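Local coordinates for protein enoyl-CoA hydratase/isomerase (Pseudomonas aeruginosa, PDB 3LAO) that probably hydrates the double bond of enoyl-CoA thioesters, as a trimeric member of the enoyl-CoA hydratase/isomerase (crotonase) family, at residues M124-F138 with A178-E192. Numbering follows the deposited sequence.
Sequences MLNADIAVAARGTRF and ADEALRMRLLTEVVE
Leu187 is wedged between strand 129-133 and the end of helix 119-125: its CD1 lies 3.5 Å from Ala132 CB, while CD2 touches Ala130 CB and packs against the selenium of Met124, a selenomethionine, at 3.5 Å. Met124 crosses Leu187 at about a right angle, its chain extended from the backbone until chi3 (68°) bends the terminal CE over Leu186. The CD2 methyls of Leu125 and Leu186 meet at 3.6 Å beside it. Farther along, Phe138 presents its ring edge to the backbone of Ala178, with CE1 also 3.9 Å from Ala181 CB, and the ring of Phe176 meets it, the planes about 15° apart.

Thr188 opens the strand pairing by gripping both polar backbone atoms of Ala130: Thr188 OG1 accepts from Ala130 N at 2.8 Å, and Thr188 N in turn donates to Ala130 O. Parallel ladder bonds follow: Ala132 N to Glu189 O, Val191 N to Ala132 O, and Arg134 N to Val191 O. On the face away from Leu187, Val131 CG1 meets Val191 CG2, and helix 196-209 covers both through Glu196.

Where the strands end, the Arg134 guanidinium rests one face on Val190 CG1 and turns its edge to two acids, Glu192 OE2 at 2.5 Å from NH1 in a salt bridge whose hydrogen bond is short but weak in its angle, and Asp179 OD1 in a long one. A water links Asp179 to Gly135 N, within the type II turn 133-136.

Strand 189-191 thus becomes the edge of the main sheet of the crotonase fold beside 129-133, with helix 178-183 packed on the Ala132 face. Thr188 OG1 also bonds Thr164 of a second subunit, joining the start of this pairing to the trimer interface; at the far end the two carboxylates probably offset the charge of exposed Arg134 and help fix its guanidinium's orientation.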
HETATM    1  N   MSE B 124      14.943  -8.332  -5.443  1.00 35.30           N
HETATM    2  CA  MSE B 124      13.897  -8.230  -6.431  1.00 38.74           C
HETATM    3  C   MSE B 124      12.899  -7.101  -6.164  1.00 36.68           C
HETATM    4  O   MSE B 124      12.411  -6.463  -7.095  1.00 43.53           O
HETATM    5  CB  MSE B 124      13.162  -9.549  -6.494  1.00 42.50           C
HETATM    6  CG  MSE B 124      12.246  -9.651  -7.648  1.00 40.49           C
HETATM    7 SE   MSE B 124      11.263 -11.302  -7.521  0.69 43.42          SE
HETATM    8  CE  MSE B 124      10.167 -10.913  -5.965  1.00 24.14           C
ATOM      9  N   LEU B 125      12.590  -6.840  -4.899  1.00 36.03           N
ATOM     10  CA  LEU B 125      11.580  -5.823  -4.572  1.00 34.00           C
ATOM     11  C   LEU B 125      12.142  -4.406  -4.626  1.00 36.80           C
ATOM     12  O   LEU B 125      11.421  -3.451  -4.438  1.00 40.13           O
ATOM     13  CB  LEU B 125      10.998  -6.046  -3.186  1.00 27.58           C
ATOM     14  CG  LEU B 125      10.273  -7.366  -2.957  1.00 33.50           C
ATOM     15  CD1 LEU B 125      10.008  -7.579  -1.457  1.00 20.28           C
ATOM     16  CD2 LEU B 125       8.991  -7.356  -3.782  1.00 40.61           C
ATOM     17  N   ASN B 126      13.439  -4.284  -4.841  1.00 28.76           N
ATOM     18  CA  ASN B 126      14.054  -3.004  -4.970  1.00 28.39           C
ATOM     19  C   ASN B 126      14.035  -2.551  -6.430  1.00 31.30           C
ATOM     20  O   ASN B 126      14.503  -1.483  -6.779  1.00 45.97           O
ATOM     21  CB  ASN B 126      15.485  -3.087  -4.473  1.00 36.50           C
ATOM     22  CG  ASN B 126      16.123  -1.724  -4.331  1.00 48.40           C
ATOM     23  OD1 ASN B 126      15.667  -0.902  -3.527  1.00 56.26           O
ATOM     24  ND2 ASN B 126      17.164  -1.460  -5.126  1.00 42.26           N
ATOM     25  N   ALA B 127      13.495  -3.377  -7.294  1.00 27.51           N
ATOM     26  CA  ALA B 127      13.450  -3.059  -8.710  1.00 30.21           C
ATOM     27  C   ALA B 127      12.081  -2.461  -9.108  1.00 33.45           C
ATOM     28  O   ALA B 127      11.139  -2.463  -8.330  1.00 30.51           O
ATOM     29  CB  ALA B 127      13.722  -4.302  -9.503  1.00 20.93           C
ATOM     30  N   ASP B 128      11.979  -1.960 -10.329  1.00 33.24           N
ATOM     31  CA  ASP B 128      10.727  -1.382 -10.811  1.00 29.63           C
ATOM     32  C   ASP B 128       9.860  -2.332 -11.608  1.00 27.27           C
ATOM     33  O   ASP B 128       8.669  -2.152 -11.702  1.00 34.15           O
ATOM     34  CB  ASP B 128      11.087  -0.194 -11.646  1.00 28.93           C
ATOM     35  CG  ASP B 128      11.958   0.750 -10.883  1.00 31.43           C
ATOM     36  OD1 ASP B 128      11.627   0.987  -9.705  1.00 31.36           O
ATOM     37  OD2 ASP B 128      12.988   1.200 -11.427  1.00 33.10           O
ATOM     38  N   ILE B 129      10.482  -3.327 -12.210  1.00 27.72           N
ATOM     39  CA  ILE B 129       9.807  -4.386 -12.938  1.00 29.88           C
ATOM     40  C   ILE B 129      10.547  -5.663 -12.603  1.00 35.79           C
ATOM     41  O   ILE B 129      11.809  -5.716 -12.631  1.00 34.31           O
ATOM     42  CB  ILE B 129       9.942  -4.232 -14.432  1.00 29.67           C
ATOM     43  CG1 ILE B 129       9.474  -2.835 -14.890  1.00 35.19           C
ATOM     44  CG2 ILE B 129       9.238  -5.404 -15.133  1.00 24.81           C
ATOM     45  CD1 ILE B 129       8.030  -2.537 -14.699  1.00 29.53           C
ATOM     46  N   ALA B 130       9.757  -6.675 -12.260  1.00 29.85           N
ATOM     47  CA  ALA B 130      10.271  -7.971 -11.878  1.00 27.15           C
ATOM     48  C   ALA B 130       9.574  -9.059 -12.663  1.00 26.55           C
ATOM     49  O   ALA B 130       8.356  -9.200 -12.604  1.00 35.96           O
ATOM     50  CB  ALA B 130      10.107  -8.202 -10.323  1.00 21.39           C
ATOM     51  N   VAL B 131      10.354  -9.817 -13.409  1.00 22.87           N
ATOM     52  CA  VAL B 131       9.845 -10.951 -14.144  1.00 25.73           C
ATOM     53  C   VAL B 131      10.467 -12.272 -13.672  1.00 29.73           C
ATOM     54  O   VAL B 131      11.679 -12.393 -13.586  1.00 28.61           O
ATOM     55  CB  VAL B 131      10.152 -10.769 -15.628  1.00 28.88           C
ATOM     56  CG1 VAL B 131       9.786 -12.015 -16.411  1.00 25.09           C
ATOM     57  CG2 VAL B 131       9.398  -9.549 -16.145  1.00 29.68           C
ATOM     58  N   ALA B 132       9.624 -13.263 -13.410  1.00 29.05           N
ATOM     59  CA  ALA B 132      10.070 -14.560 -12.932  1.00 34.51           C
ATOM     60  C   ALA B 132       9.592 -15.711 -13.824  1.00 39.26           C
ATOM     61  O   ALA B 132       8.487 -15.685 -14.376  1.00 44.02           O
ATOM     62  CB  ALA B 132       9.592 -14.792 -11.492  1.00 33.72           C
ATOM     63  N   ALA B 133      10.445 -16.717 -13.941  1.00 42.26           N
ATOM     64  CA  ALA B 133      10.126 -17.979 -14.598  1.00 41.13           C
ATOM     65  C   ALA B 133       9.102 -18.712 -13.750  1.00 37.22           C
ATOM     66  O   ALA B 133       9.217 -18.733 -12.524  1.00 33.96           O
ATOM     67  CB  ALA B 133      11.401 -18.830 -14.726  1.00 31.51           C
ATOM     68  N   ARG B 134       8.083 -19.266 -14.393  1.00 35.61           N
ATOM     69  CA  ARG B 134       7.164 -20.171 -13.720  1.00 44.94           C
ATOM     70  C   ARG B 134       7.962 -21.225 -12.964  1.00 46.03           C
ATOM     71  O   ARG B 134       8.938 -21.771 -13.495  1.00 43.38           O
ATOM     72  CB  ARG B 134       6.281 -20.848 -14.752  1.00 52.50           C
ATOM     73  CG  ARG B 134       5.301 -21.846 -14.206  1.00 59.56           C
ATOM     74  CD  ARG B 134       4.057 -21.855 -15.091  1.00 67.27           C
ATOM     75  NE  ARG B 134       3.215 -20.690 -14.823  1.00 75.94           N
ATOM     76  CZ  ARG B 134       2.927 -19.733 -15.709  1.00 78.11           C
ATOM     77  NH1 ARG B 134       3.413 -19.788 -16.953  1.00 78.38           N
ATOM     78  NH2 ARG B 134       2.142 -18.720 -15.347  1.00 72.04           N
ATOM     79  N   GLY B 135       7.587 -21.489 -11.715  1.00 44.19           N
ATOM     80  CA  GLY B 135       8.319 -22.482 -10.951  1.00 45.04           C
ATOM     81  C   GLY B 135       9.519 -21.953 -10.182  1.00 51.89           C
ATOM     82  O   GLY B 135      10.224 -22.715  -9.524  1.00 65.04           O
ATOM     83  N   THR B 136       9.773 -20.655 -10.253  1.00 41.33           N
ATOM     84  CA  THR B 136      10.809 -20.077  -9.429  1.00 37.48           C
ATOM     85  C   THR B 136      10.341 -20.196  -7.979  1.00 40.22           C
ATOM     86  O   THR B 136       9.155 -20.085  -7.699  1.00 47.85           O
ATOM     87  CB  THR B 136      11.020 -18.607  -9.797  1.00 34.61           C
ATOM     88  OG1 THR B 136      11.477 -18.522 -11.156  1.00 27.87           O
ATOM     89  CG2 THR B 136      12.002 -17.941  -8.834  1.00 27.01           C
ATOM     90  N   ARG B 137      11.271 -20.404  -7.060  1.00 31.28           N
ATOM     91  CA  ARG B 137      10.926 -20.655  -5.675  1.00 35.71           C
ATOM     92  C   ARG B 137      11.491 -19.569  -4.804  1.00 33.83           C
ATOM     93  O   ARG B 137      12.618 -19.201  -4.943  1.00 27.18           O
ATOM     94  CB  ARG B 137      11.546 -21.959  -5.188  1.00 35.70           C
ATOM     95  CG  ARG B 137      11.062 -23.229  -5.867  1.00 39.61           C
ATOM     96  CD  ARG B 137      12.137 -24.328  -5.639  1.00 59.49           C
ATOM     97  NE  ARG B 137      12.015 -25.053  -4.357  1.00 60.55           N
ATOM     98  CZ  ARG B 137      13.028 -25.629  -3.691  1.00 59.34           C
ATOM     99  NH1 ARG B 137      14.282 -25.555  -4.145  1.00 54.74           N
ATOM    100  NH2 ARG B 137      12.788 -26.278  -2.552  1.00 56.79           N
ATOM    101  N   PHE B 138      10.721 -19.135  -3.828  1.00 35.57           N
ATOM    102  CA  PHE B 138      11.107 -18.038  -2.991  1.00 31.36           C
ATOM    103  C   PHE B 138      10.943 -18.489  -1.581  1.00 32.96           C
ATOM    104  O   PHE B 138       9.958 -19.183  -1.240  1.00 36.83           O
ATOM    105  CB  PHE B 138      10.124 -16.866  -3.215  1.00 28.37           C
ATOM    106  CG  PHE B 138      10.150 -16.296  -4.613  1.00 32.32           C
ATOM    107  CD1 PHE B 138       9.257 -16.738  -5.581  1.00 33.43           C
ATOM    108  CD2 PHE B 138      11.076 -15.303  -4.961  1.00 32.85           C
ATOM    109  CE1 PHE B 138       9.293 -16.192  -6.899  1.00 28.50           C
ATOM    110  CE2 PHE B 138      11.127 -14.732  -6.287  1.00 26.79           C
ATOM    111  CZ  PHE B 138      10.228 -15.163  -7.242  1.00 21.40           C
ATOM    112  N   ALA B 178       6.393 -18.649  -8.071  1.00 41.52           N
ATOM    113  CA  ALA B 178       6.184 -17.493  -8.916  1.00 41.53           C
ATOM    114  C   ALA B 178       4.715 -17.054  -8.970  1.00 47.88           C
ATOM    115  O   ALA B 178       4.422 -15.851  -9.020  1.00 41.77           O
ATOM    116  CB  ALA B 178       6.694 -17.770 -10.292  1.00 34.57           C
ATOM    117  N   ASP B 179       3.785 -18.005  -8.953  1.00 47.33           N
ATOM    118  CA  ASP B 179       2.389 -17.613  -9.106  1.00 48.90           C
ATOM    119  C   ASP B 179       1.849 -16.941  -7.852  1.00 43.32           C
ATOM    120  O   ASP B 179       1.022 -16.004  -7.929  1.00 45.40           O
ATOM    121  CB  ASP B 179       1.525 -18.786  -9.561  1.00 57.00           C
ATOM    122  CG  ASP B 179       1.638 -19.024 -11.058  1.00 66.06           C
ATOM    123  OD1 ASP B 179       1.979 -20.156 -11.460  1.00 75.59           O
ATOM    124  OD2 ASP B 179       1.418 -18.070 -11.836  1.00 63.14           O
ATOM    125  N   GLU B 180       2.341 -17.405  -6.709  1.00 32.06           N
ATOM    126  CA  GLU B 180       1.971 -16.830  -5.424  1.00 37.19           C
ATOM    127  C   GLU B 180       2.626 -15.442  -5.245  1.00 36.24           C
ATOM    128  O   GLU B 180       2.013 -14.482  -4.740  1.00 32.82           O
ATOM    129  CB  GLU B 180       2.378 -17.816  -4.316  1.00 43.72           C
ATOM    130  CG  GLU B 180       2.075 -17.351  -2.881  1.00 50.54           C
ATOM    131  CD  GLU B 180       0.598 -17.343  -2.518  1.00 56.39           C
ATOM    132  OE1 GLU B 180      -0.249 -17.617  -3.395  1.00 58.75           O
ATOM    133  OE2 GLU B 180       0.291 -17.061  -1.338  1.00 59.19           O
ATOM    134  N   ALA B 181       3.874 -15.330  -5.689  1.00 28.08           N
ATOM    135  CA  ALA B 181       4.533 -14.036  -5.698  1.00 30.63           C
ATOM    136  C   ALA B 181       3.780 -12.988  -6.588  1.00 30.33           C
ATOM    137  O   ALA B 181       3.616 -11.837  -6.188  1.00 28.69           O
ATOM    138  CB  ALA B 181       6.007 -14.178  -6.059  1.00 20.48           C
ATOM    139  N   LEU B 182       3.283 -13.404  -7.747  1.00 27.99           N
ATOM    140  CA  LEU B 182       2.477 -12.533  -8.591  1.00 28.75           C
ATOM    141  C   LEU B 182       1.184 -12.122  -7.900  1.00 34.36           C
ATOM    142  O   LEU B 182       0.764 -10.964  -7.971  1.00 34.92           O
ATOM    143  CB  LEU B 182       2.146 -13.229  -9.904  1.00 34.06           C
ATOM    144  CG  LEU B 182       1.353 -12.437 -10.955  1.00 42.90           C
ATOM    145  CD1 LEU B 182       2.191 -11.274 -11.535  1.00 40.13           C
ATOM    146  CD2 LEU B 182       0.863 -13.355 -12.085  1.00 42.57           C
ATOM    147  N   ARG B 183       0.561 -13.069  -7.207  1.00 37.89           N
ATOM    148  CA  ARG B 183      -0.722 -12.815  -6.555  1.00 41.41           C
ATOM    149  C   ARG B 183      -0.563 -11.754  -5.471  1.00 37.89           C
ATOM    150  O   ARG B 183      -1.483 -11.058  -5.138  1.00 41.20           O
ATOM    151  CB  ARG B 183      -1.269 -14.115  -5.935  1.00 43.70           C
ATOM    152  CG  ARG B 183      -2.667 -14.005  -5.340  1.00 46.01           C
ATOM    153  CD  ARG B 183      -3.068 -15.196  -4.419  1.00 43.75           C
ATOM    154  NE  ARG B 183      -2.179 -15.374  -3.252  1.00 52.19           N
ATOM    155  CZ  ARG B 183      -2.309 -14.730  -2.085  1.00 45.15           C
ATOM    156  NH1 ARG B 183      -3.287 -13.849  -1.941  1.00 36.97           N
ATOM    157  NH2 ARG B 183      -1.455 -14.952  -1.070  1.00 39.06           N
HETATM  158  N   MSE B 184       0.628 -11.681  -4.908  1.00 39.14           N
HETATM  159  CA  MSE B 184       0.926 -10.763  -3.841  1.00 33.20           C
HETATM  160  C   MSE B 184       1.587  -9.505  -4.386  1.00 32.88           C
HETATM  161  O   MSE B 184       2.014  -8.657  -3.601  1.00 35.87           O
HETATM  162  CB  MSE B 184       1.886 -11.428  -2.833  1.00 37.94           C
HETATM  163  CG  MSE B 184       1.299 -12.591  -2.029  1.00 48.66           C
HETATM  164 SE   MSE B 184       2.478 -13.257  -0.544  1.00 44.57          SE
HETATM  165  CE  MSE B 184       3.993 -13.877  -1.640  1.00 46.86           C
ATOM    166  N   ARG B 185       1.702  -9.399  -5.714  1.00 32.51           N
ATOM    167  CA  ARG B 185       2.231  -8.183  -6.359  1.00 30.21           C
ATOM    168  C   ARG B 185       3.727  -7.943  -6.142  1.00 29.98           C
ATOM    169  O   ARG B 185       4.182  -6.799  -6.060  1.00 36.86           O
ATOM    170  CB  ARG B 185       1.436  -6.955  -5.897  1.00 25.65           C
ATOM    171  CG  ARG B 185       0.028  -6.974  -6.459  1.00 39.78           C
ATOM    172  CD  ARG B 185      -0.836  -5.862  -5.858  1.00 50.34           C
ATOM    173  NE  ARG B 185      -0.168  -5.101  -4.799  1.00 55.61           N
ATOM    174  CZ  ARG B 185      -0.666  -3.981  -4.259  1.00 60.19           C
ATOM    175  NH1 ARG B 185      -1.843  -3.498  -4.692  1.00 57.13           N
ATOM    176  NH2 ARG B 185       0.004  -3.333  -3.288  1.00 57.25           N
ATOM    177  N   LEU B 186       4.494  -9.014  -6.029  1.00 30.63           N
ATOM    178  CA  LEU B 186       5.941  -8.881  -5.950  1.00 31.27           C
ATOM    179  C   LEU B 186       6.557  -8.944  -7.357  1.00 37.74           C
ATOM    180  O   LEU B 186       7.667  -8.503  -7.580  1.00 39.09           O
ATOM    181  CB  LEU B 186       6.537  -9.942  -5.029  1.00 29.58           C
ATOM    182  CG  LEU B 186       5.881 -10.186  -3.661  1.00 36.81           C
ATOM    183  CD1 LEU B 186       6.492 -11.401  -3.020  1.00 36.38           C
ATOM    184  CD2 LEU B 186       6.009  -9.027  -2.721  1.00 35.73           C
ATOM    185  N   LEU B 187       5.818  -9.486  -8.309  1.00 34.87           N
ATOM    186  CA  LEU B 187       6.341  -9.669  -9.655  1.00 30.85           C
ATOM    187  C   LEU B 187       5.479  -8.854 -10.525  1.00 35.34           C
ATOM    188  O   LEU B 187       4.346  -8.574 -10.157  1.00 37.02           O
ATOM    189  CB  LEU B 187       6.134 -11.111 -10.116  1.00 28.21           C
ATOM    190  CG  LEU B 187       7.034 -11.974  -9.265  1.00 30.29           C
ATOM    191  CD1 LEU B 187       6.907 -13.447  -9.616  1.00 34.83           C
ATOM    192  CD2 LEU B 187       8.420 -11.466  -9.537  1.00 26.94           C
ATOM    193  N   THR B 188       5.989  -8.506 -11.695  1.00 31.62           N
ATOM    194  CA  THR B 188       5.198  -7.794 -12.658  1.00 25.57           C
ATOM    195  C   THR B 188       4.550  -8.843 -13.507  1.00 33.89           C
ATOM    196  O   THR B 188       3.398  -8.708 -13.908  1.00 35.16           O
ATOM    197  CB  THR B 188       6.102  -6.911 -13.553  1.00 39.18           C
ATOM    198  OG1 THR B 188       7.079  -6.227 -12.753  1.00 37.55           O
ATOM    199  CG2 THR B 188       5.282  -5.904 -14.356  1.00 32.10           C
ATOM    200  N   GLU B 189       5.301  -9.908 -13.782  1.00 37.65           N
ATOM    201  CA  GLU B 189       4.831 -10.927 -14.711  1.00 37.11           C
ATOM    202  C   GLU B 189       5.475 -12.300 -14.473  1.00 36.62           C
ATOM    203  O   GLU B 189       6.649 -12.398 -14.109  1.00 28.03           O
ATOM    204  CB  GLU B 189       5.097 -10.486 -16.152  1.00 38.00           C
ATOM    205  CG  GLU B 189       4.299 -11.281 -17.183  1.00 44.91           C
ATOM    206  CD  GLU B 189       4.495 -10.754 -18.611  1.00 47.94           C
ATOM    207  OE1 GLU B 189       4.638  -9.527 -18.778  1.00 47.47           O
ATOM    208  OE2 GLU B 189       4.514 -11.566 -19.564  1.00 49.24           O
ATOM    209  N   VAL B 190       4.703 -13.362 -14.709  1.00 36.80           N
ATOM    210  CA  VAL B 190       5.257 -14.703 -14.678  1.00 32.83           C
ATOM    211  C   VAL B 190       5.294 -15.287 -16.068  1.00 35.62           C
ATOM    212  O   VAL B 190       4.299 -15.198 -16.794  1.00 39.99           O
ATOM    213  CB  VAL B 190       4.436 -15.606 -13.815  1.00 28.90           C
ATOM    214  CG1 VAL B 190       4.919 -16.991 -14.025  1.00 24.68           C
ATOM    215  CG2 VAL B 190       4.595 -15.204 -12.349  1.00 27.88           C
ATOM    216  N   VAL B 191       6.442 -15.857 -16.458  1.00 35.75           N
ATOM    217  CA  VAL B 191       6.619 -16.377 -17.834  1.00 34.44           C
ATOM    218  C   VAL B 191       7.214 -17.775 -17.882  1.00 44.08           C
ATOM    219  O   VAL B 191       7.751 -18.265 -16.882  1.00 47.87           O
ATOM    220  CB  VAL B 191       7.458 -15.444 -18.741  1.00 28.26           C
ATOM    221  CG1 VAL B 191       6.810 -14.083 -18.851  1.00 25.32           C
ATOM    222  CG2 VAL B 191       8.901 -15.311 -18.223  1.00 29.16           C
ATOM    223  N   GLU B 192       7.115 -18.412 -19.051  1.00 49.69           N
ATOM    224  CA  GLU B 192       7.652 -19.767 -19.268  1.00 45.39           C
ATOM    225  C   GLU B 192       9.151 -19.810 -19.024  1.00 45.81           C
ATOM    226  O   GLU B 192       9.862 -18.858 -19.369  1.00 46.77           O
ATOM    227  CB  GLU B 192       7.335 -20.261 -20.677  1.00 48.25           C
ATOM    228  CG  GLU B 192       5.847 -20.614 -20.915  1.00 63.55           C
ATOM    229  CD  GLU B 192       5.211 -21.386 -19.757  1.00 76.58           C
ATOM    230  OE1 GLU B 192       5.598 -22.554 -19.537  1.00 80.85           O
ATOM    231  OE2 GLU B 192       4.325 -20.821 -19.062  1.00 79.70           O
TER
HETATM  232  O   HOH W   1       4.819 -20.645 -10.457  1.00 42.59           O